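Local coordinates for protein processed glycerol phosphate lipoteichoic acid synthase 2 (Bacillus subtilis, PDB 2W8D) that belongs to the sulfatase family of the alkaline phosphatase clan and holds a magnesium ion in its metal site, at residues A[66-72]-A[299-304]; A[18-22]-A[333-339]; A[198-204]-A[223-228]. One frame throughout, in Å; residues are numbered along the deposited sequence.

Interaction 1 of 3, residues A[66-72]-A[299-304]; sequences DNETFYF and VKGEKV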
loop_
_atom_site.group_PDB
_atom_site.type_symbol
_atom_site.label_atom_id
_atom_site.label_comp_id
_atom_site.label_asym_id
_atom_site.label_seq_id
_atom_site.Cartn_x
_atom_site.Cartn_y
_atom_site.Cartn_z
ATOM N N ASP A 66 4.258 8.337 18.150
ATOM C CA ASP A 66 5.636 8.754 18.448
ATOM C C ASP A 66 5.985 10.115 17.857
ATOM O O ASP A 66 5.213 10.707 17.130
ATOM C CB ASP A 66 6.682 7.673 18.071
ATOM C CG ASP A 66 6.844 7.484 16.567
ATOM O OD1 ASP A 66 6.502 8.394 15.790
ATOM O OD2 ASP A 66 7.333 6.412 16.152
ATOM N N ASN A 67 7.175 10.594 18.171
ATOM C CA ASN A 67 7.637 11.885 17.707
ATOM C C ASN A 67 8.427 11.839 16.392
ATOM O O ASN A 67 8.954 12.858 15.957
ATOM C CB ASN A 67 8.452 12.547 18.814
ATOM C CG ASN A 67 9.573 11.635 19.374
ATOM O OD1 ASN A 67 9.967 10.629 18.767
ATOM N ND2 ASN A 67 10.095 12.010 20.542
ATOM N N GLU A 68 8.492 10.676 15.745
ATOM C CA GLU A 68 9.404 10.488 14.599
ATOM C C GLU A 68 8.808 9.832 13.362
ATOM O O GLU A 68 9.298 10.039 12.255
ATOM C CB GLU A 68 10.693 9.743 15.015
ATOM C CG GLU A 68 10.514 8.357 15.651
ATOM C CD GLU A 68 11.849 7.763 16.151
ATOM O OE1 GLU A 68 12.744 7.483 15.309
ATOM O OE2 GLU A 68 12.010 7.568 17.385
ATOM N N THR A 69 7.757 9.040 13.539
ATOM C CA THR A 69 7.183 8.294 12.425
ATOM C C THR A 69 6.033 9.080 11.798
ATOM O O THR A 69 5.192 9.622 12.510
ATOM C CB THR A 69 6.708 6.922 12.900
ATOM O OG1 THR A 69 7.764 6.290 13.628
ATOM C CG2 THR A 69 6.298 6.039 11.731
ATOM N N PHE A 70 6.040 9.179 10.468
ATOM C CA PHE A 70 4.928 9.758 9.727
ATOM C C PHE A 70 3.821 8.753 9.807
ATOM O O PHE A 70 4.015 7.588 9.446
ATOM C CB PHE A 70 5.196 9.917 8.237
ATOM C CG PHE A 70 6.227 10.958 7.866
ATOM C CD1 PHE A 70 5.866 12.278 7.685
ATOM C CD2 PHE A 70 7.529 10.586 7.574
ATOM C CE1 PHE A 70 6.792 13.210 7.290
ATOM C CE2 PHE A 70 8.460 11.510 7.168
ATOM C CZ PHE A 70 8.097 12.821 7.027
ATOM N N TYR A 71 2.662 9.193 10.274
ATOM C CA TYR A 71 1.470 8.368 10.227
ATOM C C TYR A 71 0.368 9.170 9.525
ATOM O O TYR A 71 0.207 10.358 9.802
ATOM C CB TYR A 71 1.036 7.957 11.640
ATOM C CG TYR A 71 -0.300 7.232 11.653
ATOM C CD1 TYR A 71 -0.446 6.020 10.973
ATOM C CD2 TYR A 71 -1.411 7.765 12.310
ATOM C CE1 TYR A 71 -1.650 5.350 10.963
ATOM C CE2 TYR A 71 -2.657 7.104 12.295
ATOM C CZ TYR A 71 -2.755 5.900 11.613
ATOM O OH TYR A 71 -3.944 5.210 11.557
ATOM N N PHE A 72 -0.345 8.516 8.606
ATOM C CA PHE A 72 -1.398 9.120 7.804
ATOM C C PHE A 72 -2.720 8.421 8.136
ATOM O O PHE A 72 -2.898 7.236 7.809
ATOM C CB PHE A 72 -1.094 8.968 6.297
ATOM C CG PHE A 72 0.298 9.437 5.893
ATOM C CD1 PHE A 72 0.493 10.692 5.324
ATOM C CD2 PHE A 72 1.402 8.620 6.073
ATOM C CE1 PHE A 72 1.765 11.122 4.954
ATOM C CE2 PHE A 72 2.677 9.048 5.701
ATOM C CZ PHE A 72 2.852 10.301 5.141
ATOM N N VAL A 299 15.069 11.756 9.255
ATOM C CA VAL A 299 13.963 12.686 8.990
ATOM C C VAL A 299 12.877 12.636 10.078
ATOM O O VAL A 299 12.329 11.574 10.385
ATOM C CB VAL A 299 13.292 12.431 7.603
ATOM C CG1 VAL A 299 12.262 13.490 7.301
ATOM C CG2 VAL A 299 14.328 12.412 6.484
ATOM N N LYS A 300 12.542 13.791 10.631
ATOM C CA LYS A 300 11.502 13.878 11.637
ATOM C C LYS A 300 10.087 13.810 11.020
ATOM O O LYS A 300 9.640 14.758 10.372
ATOM C CB LYS A 300 11.683 15.160 12.455
ATOM C CG LYS A 300 10.811 15.199 13.699
ATOM C CD LYS A 300 10.971 16.504 14.464
ATOM C CE LYS A 300 9.849 16.687 15.487
ATOM N NZ LYS A 300 8.499 16.536 14.841
ATOM N N GLY A 301 9.396 12.689 11.224
ATOM C CA GLY A 301 8.062 12.497 10.688
ATOM C C GLY A 301 6.986 13.309 11.394
ATOM O O GLY A 301 7.200 13.845 12.464
ATOM N N GLU A 302 5.826 13.411 10.754
ATOM C CA GLU A 302 4.685 14.114 11.306
ATOM C C GLU A 302 3.461 13.230 11.143
ATOM O O GLU A 302 3.406 12.415 10.214
ATOM C CB GLU A 302 4.455 15.418 10.537
ATOM C CG GLU A 302 5.531 16.468 10.700
ATOM C CD GLU A 302 5.537 17.064 12.106
ATOM O OE1 GLU A 302 4.515 17.661 12.523
ATOM O OE2 GLU A 302 6.575 16.929 12.793
ATOM N N LYS A 303 2.489 13.405 12.031
ATOM C CA LYS A 303 1.166 12.783 11.900
ATOM C C LYS A 303 0.373 13.597 10.913
ATOM O O LYS A 303 -0.217 14.601 11.284
ATOM C CB LYS A 303 0.452 12.763 13.264
ATOM C CG LYS A 303 1.413 12.449 14.439
ATOM C CD LYS A 303 2.029 11.039 14.299
ATOM C CE LYS A 303 3.422 10.997 14.776
ATOM N NZ LYS A 303 3.887 9.602 14.939
ATOM N N VAL A 304 0.370 13.202 9.646
ATOM C CA VAL A 304 -0.296 14.043 8.622
ATOM C C VAL A 304 -1.757 13.660 8.327
ATOM O O VAL A 304 -2.068 12.481 8.221
ATOM C CB VAL A 304 0.610 14.338 7.350
ATOM C CG1 VAL A 304 1.958 13.648 7.431
ATOM C CG2 VAL A 304 -0.094 14.100 6.065
#
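The ring of Phe70 lies flat over the backbone of Gly301: Gly301 CA stands 3.4 Å from the ring centroid and 1° off the ring normal, a CH-pi contact. Glycine suits this place because a CB would point at 66-72 and run into Glu68 O and Phe70 N. The same tight approach lets Gly301 N donate to Glu68 O at 2.8 Å. Val304 continues the apolar side, with its CG1 4.1 Å from Phe70 CD1 and its CG2 3.5 Å from Phe72 CD1. Between the backbones, which run parallel, the bonds Tyr71 N to Glu302 O (3.3 Å) and Val304 N to Tyr71 O (2.9 Å) are weak. In the mixed sheet of this alkaline phosphatase-like domain, strand 70-76 has 303-304 alongside it and also pairs antiparallel with strand 292-296, where Phe70 and Ile294, and Phe72 and Leu292, share backbone hydrogen bonds.

At the other end, Asp66 follows helix 58-65: Asp66 OD1 accepts from Glu68 N (3.0 Å), an Asx turn, and from Thr69 N (2.7 Å), making an Asx motif, while Asp66 OD2 accepts from Thr69 OG1 (2.6 Å). The long arm of Lys303 brings NZ to 2.8 Å from Asp66 O and Thr69 O and 3.0 Å from Asp66 OD1, the last a salt bridge. Charge neutralisation and hydrogen bonds to carbonyls thus accompany the weak backbone pairing.

Interaction 2 of 3, residues A[18-22]-A[333-339]; sequences YDVPN and SDILSKE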
loop_
_atom_site.group_PDB
_atom_site.type_symbol
_atom_site.label_atom_id
_atom_site.label_comp_id
_atom_site.label_asym_id
_atom_site.label_seq_id
_atom_site.Cartn_x
_atom_site.Cartn_y
_atom_site.Cartn_z
ATOM N N TYR A 18 1.262 18.081 -11.951
ATOM C CA TYR A 18 2.335 17.681 -11.086
ATOM C C TYR A 18 2.367 18.588 -9.874
ATOM O O TYR A 18 2.239 19.812 -9.973
ATOM C CB TYR A 18 3.645 17.729 -11.849
ATOM C CG TYR A 18 4.887 17.463 -11.032
ATOM C CD1 TYR A 18 5.161 16.189 -10.510
ATOM C CD2 TYR A 18 5.817 18.485 -10.819
ATOM C CE1 TYR A 18 6.331 15.963 -9.771
ATOM C CE2 TYR A 18 6.971 18.277 -10.095
ATOM C CZ TYR A 18 7.233 17.028 -9.570
ATOM O OH TYR A 18 8.407 16.858 -8.863
ATOM N N ASP A 19 2.492 17.961 -8.720
ATOM C CA ASP A 19 2.577 18.676 -7.469
ATOM C C ASP A 19 4.038 18.611 -6.990
ATOM O O ASP A 19 4.529 17.539 -6.617
ATOM C CB ASP A 19 1.562 18.096 -6.456
ATOM C CG ASP A 19 0.088 18.136 -6.979
ATOM O OD1 ASP A 19 -0.341 19.137 -7.607
ATOM O OD2 ASP A 19 -0.654 17.154 -6.743
ATOM N N VAL A 20 4.723 19.761 -7.033
ATOM C CA VAL A 20 6.179 19.849 -6.775
ATOM C C VAL A 20 6.555 19.490 -5.317
ATOM O O VAL A 20 5.712 19.593 -4.429
ATOM C CB VAL A 20 6.771 21.249 -7.157
ATOM C CG1 VAL A 20 6.390 21.638 -8.569
ATOM C CG2 VAL A 20 6.319 22.308 -6.182
ATOM N N PRO A 21 7.817 19.059 -5.079
ATOM C CA PRO A 21 8.270 18.596 -3.755
ATOM C C PRO A 21 8.476 19.686 -2.692
ATOM O O PRO A 21 8.913 20.787 -3.005
ATOM C CB PRO A 21 9.614 17.923 -4.056
ATOM C CG PRO A 21 9.639 17.709 -5.559
ATOM C CD PRO A 21 8.850 18.835 -6.114
ATOM N N ASN A 22 8.140 19.342 -1.445
ATOM C CA ASN A 22 8.420 20.111 -0.230
ATOM C C ASN A 22 9.940 20.058 0.071
ATOM O O ASN A 22 10.463 18.972 0.357
ATOM C CB ASN A 22 7.619 19.450 0.899
ATOM C CG ASN A 22 7.619 20.244 2.213
ATOM O OD1 ASN A 22 8.462 21.121 2.460
ATOM N ND2 ASN A 22 6.673 19.898 3.088
ATOM N N SER A 333 0.077 11.817 -6.234
ATOM C CA SER A 333 0.582 13.116 -5.865
ATOM C C SER A 333 1.315 12.952 -4.536
ATOM O O SER A 333 0.766 12.401 -3.613
ATOM C CB SER A 333 -0.606 14.080 -5.757
ATOM O OG SER A 333 -0.243 15.279 -5.096
ATOM N N ASP A 334 2.580 13.356 -4.484
ATOM C CA ASP A 334 3.380 13.362 -3.256
ATOM C C ASP A 334 2.571 13.952 -2.099
ATOM O O ASP A 334 2.158 15.110 -2.142
ATOM C CB ASP A 334 4.660 14.171 -3.499
ATOM C CG ASP A 334 5.513 14.375 -2.239
ATOM O OD1 ASP A 334 5.241 13.823 -1.163
ATOM O OD2 ASP A 334 6.485 15.125 -2.323
ATOM N N ILE A 335 2.358 13.150 -1.065
ATOM C CA ILE A 335 1.571 13.581 0.080
ATOM C C ILE A 335 2.231 14.733 0.814
ATOM O O ILE A 335 1.548 15.606 1.332
ATOM C CB ILE A 335 1.240 12.396 1.050
ATOM C CG1 ILE A 335 0.704 11.208 0.261
ATOM C CG2 ILE A 335 0.175 12.802 2.087
ATOM C CD1 ILE A 335 0.665 9.884 1.035
ATOM N N LEU A 336 3.565 14.770 0.832
ATOM C CA LEU A 336 4.261 15.839 1.570
ATOM C C LEU A 336 4.318 17.144 0.794
ATOM O O LEU A 336 4.740 18.145 1.330
ATOM C CB LEU A 336 5.672 15.399 2.015
ATOM C CG LEU A 336 5.609 14.126 2.867
ATOM C CD1 LEU A 336 7.000 13.630 3.274
ATOM C CD2 LEU A 336 4.683 14.350 4.087
ATOM N N SER A 337 3.892 17.129 -0.464
ATOM C CA SER A 337 3.873 18.337 -1.285
ATOM C C SER A 337 2.833 19.351 -0.816
ATOM O O SER A 337 1.706 18.973 -0.457
ATOM C CB SER A 337 3.589 17.985 -2.740
ATOM O OG SER A 337 3.383 19.156 -3.506
ATOM N N LYS A 338 3.198 20.636 -0.846
ATOM C CA LYS A 338 2.245 21.701 -0.510
ATOM C C LYS A 338 0.982 21.657 -1.383
ATOM O O LYS A 338 -0.121 21.874 -0.886
ATOM C CB LYS A 338 2.896 23.092 -0.586
ATOM C CG LYS A 338 3.536 23.591 0.712
ATOM C CD LYS A 338 5.011 23.166 0.796
ATOM C CE LYS A 338 5.877 24.097 1.685
ATOM N NZ LYS A 338 5.809 23.743 3.132
ATOM N N GLU A 339 1.166 21.372 -2.672
ATOM C CA GLU A 339 0.100 21.378 -3.669
ATOM C C GLU A 339 -0.682 20.059 -3.721
ATOM O O GLU A 339 -1.561 19.902 -4.578
ATOM C CB GLU A 339 0.685 21.644 -5.071
ATOM C CG GLU A 339 1.952 22.589 -5.141
ATOM C CD GLU A 339 2.595 22.671 -6.557
ATOM O OE1 GLU A 339 3.506 23.514 -6.765
ATOM O OE2 GLU A 339 2.183 21.913 -7.465
HETATM O O HOH W 1 3.834 14.517 -6.786
#
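Ser333, in the loop between helix 313-320 and strand 344-345, meets the loop between helix 6-17 and strand 33-39 through its hydroxyl: OG donates to Asp19 OD2 at 2.5 Å, and His340 is a further partner of that OG. One residue on, Asp334 N donates to a water at 2.9 Å, and the water donates to Asp19 O at 3.1 Å, linking the two loops. Asp334 also opens a type I turn: Asp334 O accepts from Ser337 N (3.1 Å), and Asp334 OD1 accepts from Leu336 N (2.8 Å) in an Asx turn, while its OD2 is held by His319 of helix 313-320. Ile335, at the turn's second position, packs on Phe72 of strand 70-76. Leu336 likewise turns its side chain to Phe70, leaving Leu336 O to accept from Asn22 ND2 at 3.1 Å; the amide suits this place because Asn22 OD1 can take the Val24 N at the same time. Ser337 serves both loops with one small hydroxyl: OG donates to Val20 O at 2.5 Å and accepts from Glu339 N at 3.2 Å, an ST turn. Glu339 finishes the run, its OE2 taking a weak bond from Val20 N at 3.4 Å. Glu339 OE2 also lies 3.8 Å from Asp19 OD1, so two like charges crowd here. Across the loops, then, hydroxyls, amides and water pair with carbonyls and two carboxylates, one weakly.

Interaction 3 of 3, residues A[198-204]-A[223-228]; sequences NHFPFGM and NYFQSA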
loop_
_atom_site.group_PDB
_atom_site.type_symbol
_atom_site.label_atom_id
_atom_site.label_comp_id
_atom_site.label_asym_id
_atom_site.label_seq_id
_atom_site.Cartn_x
_atom_site.Cartn_y
_atom_site.Cartn_z
ATOM N N ASN A 198 -2.797 -12.274 8.480
ATOM C CA ASN A 198 -4.095 -11.640 8.751
ATOM C C ASN A 198 -5.069 -11.771 7.564
ATOM O O ASN A 198 -5.615 -10.764 7.089
ATOM C CB ASN A 198 -3.923 -10.168 9.169
ATOM C CG ASN A 198 -5.146 -9.607 9.850
ATOM O OD1 ASN A 198 -5.746 -10.268 10.717
ATOM N ND2 ASN A 198 -5.524 -8.375 9.485
ATOM N N HIS A 199 -5.255 -13.006 7.085
ATOM C CA HIS A 199 -6.119 -13.316 5.929
ATOM C C HIS A 199 -7.459 -13.815 6.401
ATOM O O HIS A 199 -7.523 -14.550 7.382
ATOM C CB HIS A 199 -5.488 -14.391 5.027
ATOM C CG HIS A 199 -4.953 -13.857 3.729
ATOM N ND1 HIS A 199 -3.620 -13.955 3.370
ATOM C CD2 HIS A 199 -5.567 -13.197 2.711
ATOM C CE1 HIS A 199 -3.442 -13.402 2.182
ATOM N NE2 HIS A 199 -4.606 -12.931 1.762
ATOM N N PHE A 200 -8.540 -13.365 5.734
ATOM C CA PHE A 200 -9.891 -13.899 5.934
ATOM C C PHE A 200 -9.868 -15.439 5.936
ATOM O O PHE A 200 -9.151 -16.016 5.145
ATOM C CB PHE A 200 -10.743 -13.419 4.760
ATOM C CG PHE A 200 -12.182 -13.796 4.860
ATOM C CD1 PHE A 200 -13.105 -12.910 5.438
ATOM C CD2 PHE A 200 -12.629 -15.051 4.385
ATOM C CE1 PHE A 200 -14.470 -13.266 5.540
ATOM C CE2 PHE A 200 -13.992 -15.418 4.492
ATOM C CZ PHE A 200 -14.914 -14.520 5.060
ATOM N N PRO A 201 -10.644 -16.115 6.806
ATOM C CA PRO A 201 -11.574 -15.697 7.872
ATOM C C PRO A 201 -10.898 -15.342 9.210
ATOM O O PRO A 201 -11.592 -15.230 10.196
ATOM C CB PRO A 201 -12.449 -16.941 8.069
ATOM C CG PRO A 201 -11.463 -18.073 7.873
ATOM C CD PRO A 201 -10.599 -17.580 6.693
ATOM N N PHE A 202 -9.570 -15.169 9.237
ATOM C CA PHE A 202 -8.871 -14.584 10.411
ATOM C C PHE A 202 -8.698 -15.506 11.645
ATOM O O PHE A 202 -8.336 -15.049 12.731
ATOM C CB PHE A 202 -9.538 -13.251 10.829
ATOM C CG PHE A 202 -9.671 -12.264 9.700
ATOM C CD1 PHE A 202 -8.546 -11.765 9.065
ATOM C CD2 PHE A 202 -10.920 -11.831 9.282
ATOM C CE1 PHE A 202 -8.660 -10.889 8.038
ATOM C CE2 PHE A 202 -11.053 -10.924 8.249
ATOM C CZ PHE A 202 -9.945 -10.446 7.614
ATOM N N GLY A 203 -8.963 -16.792 11.506
ATOM C CA GLY A 203 -8.612 -17.703 12.619
ATOM C C GLY A 203 -7.110 -17.597 12.907
ATOM O O GLY A 203 -6.311 -17.301 12.012
HETATM N N MSE A 204 -6.705 -17.773 14.150
HETATM C CA MSE A 204 -5.278 -18.027 14.415
HETATM C C MSE A 204 -5.243 -19.251 15.309
HETATM O O MSE A 204 -6.195 -19.492 16.040
HETATM C CB MSE A 204 -4.556 -16.812 15.041
HETATM C CG MSE A 204 -3.089 -16.609 14.569
HETATM SE SE MSE A 204 -2.767 -15.718 12.783
HETATM C CE MSE A 204 -1.281 -16.864 12.179
ATOM N N ASN A 223 -12.510 -12.816 15.248
ATOM C CA ASN A 223 -11.159 -13.384 15.095
ATOM C C ASN A 223 -10.206 -12.420 14.408
ATOM O O ASN A 223 -8.975 -12.575 14.465
ATOM C CB ASN A 223 -11.210 -14.699 14.319
ATOM C CG ASN A 223 -11.861 -15.815 15.114
ATOM O OD1 ASN A 223 -12.020 -15.732 16.332
ATOM N ND2 ASN A 223 -12.257 -16.860 14.422
ATOM N N TYR A 224 -10.779 -11.424 13.746
ATOM C CA TYR A 224 -9.983 -10.374 13.149
ATOM C C TYR A 224 -8.977 -9.816 14.173
ATOM O O TYR A 224 -7.817 -9.636 13.851
ATOM C CB TYR A 224 -10.906 -9.267 12.675
ATOM C CG TYR A 224 -10.216 -8.207 11.866
ATOM C CD1 TYR A 224 -9.681 -8.491 10.595
ATOM C CD2 TYR A 224 -10.088 -6.915 12.364
ATOM C CE1 TYR A 224 -9.041 -7.499 9.856
ATOM C CE2 TYR A 224 -9.455 -5.913 11.623
ATOM C CZ TYR A 224 -8.946 -6.197 10.375
ATOM O OH TYR A 224 -8.358 -5.172 9.667
ATOM N N PHE A 225 -9.453 -9.525 15.381
ATOM C CA PHE A 225 -8.667 -8.808 16.371
ATOM C C PHE A 225 -7.494 -9.618 16.863
ATOM O O PHE A 225 -6.476 -9.030 17.180
ATOM C CB PHE A 225 -9.508 -8.384 17.583
ATOM C CG PHE A 225 -10.656 -7.517 17.223
ATOM C CD1 PHE A 225 -10.455 -6.158 16.917
ATOM C CD2 PHE A 225 -11.948 -8.038 17.160
ATOM C CE1 PHE A 225 -11.529 -5.321 16.550
ATOM C CE2 PHE A 225 -13.027 -7.204 16.780
ATOM C CZ PHE A 225 -12.805 -5.849 16.482
ATOM N N GLN A 226 -7.656 -10.948 16.930
ATOM C CA GLN A 226 -6.583 -11.875 17.270
ATOM C C GLN A 226 -5.481 -11.955 16.228
ATOM O O GLN A 226 -4.304 -11.909 16.580
ATOM C CB GLN A 226 -7.132 -13.281 17.490
ATOM C CG GLN A 226 -8.073 -13.381 18.645
ATOM C CD GLN A 226 -8.174 -14.786 19.179
ATOM O OE1 GLN A 226 -7.771 -15.742 18.518
ATOM N NE2 GLN A 226 -8.709 -14.925 20.385
ATOM N N SER A 227 -5.836 -12.087 14.949
ATOM C CA SER A 227 -4.784 -12.147 13.932
ATOM C C SER A 227 -4.155 -10.782 13.693
ATOM O O SER A 227 -2.981 -10.695 13.341
ATOM C CB SER A 227 -5.222 -12.828 12.622
ATOM O OG SER A 227 -6.547 -12.478 12.324
ATOM N N ALA A 228 -4.918 -9.716 13.916
ATOM C CA ALA A 228 -4.337 -8.371 13.856
ATOM C C ALA A 228 -3.274 -8.205 14.978
ATOM O O ALA A 228 -2.211 -7.636 14.751
ATOM C CB ALA A 228 -5.411 -7.294 13.970
#
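In this alkaline phosphatase-like fold, the loop after strand 189-194 doubles back against the start of helix 219-244. The loop makes a type VI turn with a cis peptide before Pro201, closed by Phe202 N donating to His199 O at 2.8 Å. Phe202, with positive phi, points its side chain toward the helix, where the edge of Tyr224 meets the face of its ring in a T-shaped pair, centroids 4.8 Å apart and planes at 83°. Large flat rings suit this buried seam, and the tyrosine adds a polar tip: Tyr224 OH is bonded to Ser41 O and Gln43 N.

Ser227 is small enough to let the loop come close, and its hydroxyl has more acceptors than protons. Ser227 OG lies 2.8 Å from Asn198 OD1, 3.2 Å from Phe202 O and 3.2 Å from Asn223 O; all three are within reach of the one hydroxyl proton, and the geometry does not settle which takes it. Asn223 O is satisfied in any case by the helical bond from Ser227 N (3.2 Å). Phe202 O and Asn223 O are 3.1 Å apart, but both are acceptors. Asn198 is bifunctional: while OD1 faces the serine, ND2 donates to the backbone O of Glu40, a residue of the magnesium site, and the side chain lies about 8 Å from the ion. Next to it, His199 NE2 is bonded to the phosphothreonine at position 84, so the loop borders the metal site. Beside the serine, the SE atom of Met204, a selenomethionine, rests 3.8 Å from Ser227 CB.

How the interactions relate
From the N terminus, 18-22 comes first and waits until 333-339 for its partner, so interaction 2 closes the longest loop. Within it, interaction 1 joins 66-72 to 299-304, and within that again interaction 3 closes a short local loop between 198-204 and 223-228; the three nest and none cross. Interactions 1 and 2 touch: Phe72 CE1 lies 3.7 Å from Ile335 CG2, which joins the loop after helix 313-320 to strand 70-76 of the mixed sheet. Interaction 3 stands apart, its centre about 28 Å from that of interaction 1 and 36 Å from that of interaction 2, joining helix 219-244 to the loop that borders the metal site.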